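Local coordinates for putative oxidoreductase with NAD(P)-binding Rossmann-fold domain (PDB 3UUW), which acts as a dehydrogenase of the Gfo/Idh/MocA family, probably using NAD(P) bound to its Rossmann domain, at the interface of chains A and B. Residues are numbered along the deposited sequence; one frame, centred on the assembly and turned at random. Chains: chain A/B, Putative oxidoreductase with NAD(P)-binding Rossmann-fold domain.

The interface of chains A and B. Residues chain A 27-29, 52; chain B 51-53.
The backbone carbonyl oxygen of A:Tyr52, at the C-terminal end of helix 42-52, is gripped by two nitrogens of the B:Arg53 guanidinium, NH2 at 3.1 Å and NE at 3.2 Å. The approach is side-on and the oxygen lies in the guanidinium plane, a fit that fixes the rotation of the arginine head. A bend at chi3 (-59°) turns this head towards chain A, where its remaining donors engage the loop that follows helix 16-26. NH2 also reaches A:Thr27 O at 2.9 Å, in the carbonyl plane and on a lone pair, with the oxygen tilted 16° from the guanidinium plane. On the far side of the head, NH1 donates to the hydroxyl OG of A:Ser29 through a noticeably bent bond. One arginine of chain B thus spans the helix end and the loop of chain A. Its positive charge probably also eases an unfavourable approach of two carbonyl oxygens, A:Thr27 O and B:Asp51 O, which lie 3.1 Å apart although neither can donate. The latter oxygen accepts a nearly straight bond from the backbone N of A:Ser29 (2.9 Å).

The aliphatic stem of A:Lys28 passes at a slant across the phenol end of B:Tyr52, with CB 3.7 Å from CE1. CG stands anti to the backbone N (chi1 -177°), and the extended chain runs past the hydroxyl before bending at chi4. This patch, between the Rossmann domains, is part of a larger two-fold symmetric interface, and may help to hold the subunits together if the deposited tetramer is the biological one. Beyond the phenol, a water in the ring plane bridges the subunits, 2.7 Å from B:Tyr52 OH and 2.8 Å from A:Lys28 NZ.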
loop_
_atom_site.group_PDB
_atom_site.type_symbol
_atom_site.label_atom_id
_atom_site.label_comp_id
_atom_site.label_asym_id
_atom_site.label_seq_id
_atom_site.Cartn_x
_atom_site.Cartn_y
_atom_site.Cartn_z
ATOM N N THR A 27 -16.693 -11.620 -29.254
ATOM C CA THR A 27 -16.297 -12.700 -30.144
ATOM C C THR A 27 -16.470 -14.075 -29.518
ATOM O O THR A 27 -16.360 -15.074 -30.239
ATOM C CB THR A 27 -14.875 -12.504 -30.694
ATOM O OG1 THR A 27 -13.969 -12.366 -29.606
ATOM C CG2 THR A 27 -14.826 -11.259 -31.600
ATOM N N LYS A 28 -16.695 -14.121 -28.190
ATOM C CA LYS A 28 -17.148 -15.333 -27.490
ATOM C C LYS A 28 -18.668 -15.134 -27.475
ATOM O O LYS A 28 -19.266 -14.579 -26.531
ATOM C CB LYS A 28 -16.556 -15.438 -26.092
ATOM C CG LYS A 28 -16.935 -16.708 -25.381
ATOM C CD LYS A 28 -16.361 -16.738 -23.991
ATOM C CE LYS A 28 -16.694 -18.027 -23.320
ATOM N NZ LYS A 28 -16.075 -19.173 -24.013
ATOM N N SER A 29 -19.276 -15.532 -28.578
ATOM C CA SER A 29 -20.646 -15.150 -28.876
ATOM C C SER A 29 -21.638 -16.139 -28.312
ATOM O O SER A 29 -22.171 -16.954 -29.037
ATOM C CB SER A 29 -20.786 -14.999 -30.391
ATOM O OG SER A 29 -19.741 -14.155 -30.913
ATOM N N TYR A 52 -11.059 -13.420 -36.379
ATOM C CA TYR A 52 -12.127 -13.923 -35.519
ATOM C C TYR A 52 -13.169 -14.811 -36.200
ATOM O O TYR A 52 -14.149 -15.226 -35.549
ATOM C CB TYR A 52 -12.859 -12.761 -34.894
ATOM C CG TYR A 52 -12.113 -12.001 -33.833
ATOM C CD1 TYR A 52 -11.834 -12.589 -32.618
ATOM C CD2 TYR A 52 -11.760 -10.668 -34.022
ATOM C CE1 TYR A 52 -11.188 -11.897 -31.622
ATOM C CE2 TYR A 52 -11.125 -9.953 -33.026
ATOM C CZ TYR A 52 -10.846 -10.576 -31.822
ATOM O OH TYR A 52 -10.207 -9.897 -30.814
ATOM N N ASP B 51 -19.620 -20.723 -30.102
ATOM C CA ASP B 51 -19.328 -19.395 -29.541
ATOM C C ASP B 51 -18.234 -18.669 -30.307
ATOM O O ASP B 51 -18.296 -17.453 -30.477
ATOM C CB ASP B 51 -18.875 -19.479 -28.078
ATOM C CG ASP B 51 -19.956 -19.980 -27.128
ATOM O OD1 ASP B 51 -21.146 -20.025 -27.476
ATOM O OD2 ASP B 51 -19.579 -20.325 -25.985
ATOM N N TYR B 52 -17.220 -19.421 -30.736
ATOM C CA TYR B 52 -16.044 -18.856 -31.383
ATOM C C TYR B 52 -15.981 -19.095 -32.899
ATOM O O TYR B 52 -14.988 -18.733 -33.548
ATOM C CB TYR B 52 -14.811 -19.457 -30.735
ATOM C CG TYR B 52 -14.496 -18.977 -29.339
ATOM C CD1 TYR B 52 -14.194 -17.638 -29.106
ATOM C CD2 TYR B 52 -14.416 -19.861 -28.262
ATOM C CE1 TYR B 52 -13.845 -17.188 -27.848
ATOM C CE2 TYR B 52 -14.062 -19.415 -26.986
ATOM C CZ TYR B 52 -13.779 -18.072 -26.786
ATOM O OH TYR B 52 -13.423 -17.572 -25.539
ATOM N N ARG B 53 -17.031 -19.695 -33.447
ATOM C CA ARG B 53 -17.124 -20.005 -34.880
ATOM C C ARG B 53 -15.962 -20.877 -35.350
ATOM O O ARG B 53 -15.394 -20.653 -36.421
ATOM C CB ARG B 53 -17.239 -18.734 -35.713
ATOM C CG ARG B 53 -18.496 -17.920 -35.402
ATOM C CD ARG B 53 -18.338 -16.461 -35.782
ATOM N NE ARG B 53 -17.217 -15.901 -35.042
ATOM C CZ ARG B 53 -17.265 -15.526 -33.762
ATOM N NH1 ARG B 53 -18.406 -15.601 -33.073
ATOM N NH2 ARG B 53 -16.176 -15.062 -33.181
HETATM O O HOH W 1 -13.401 -19.147 -23.358
#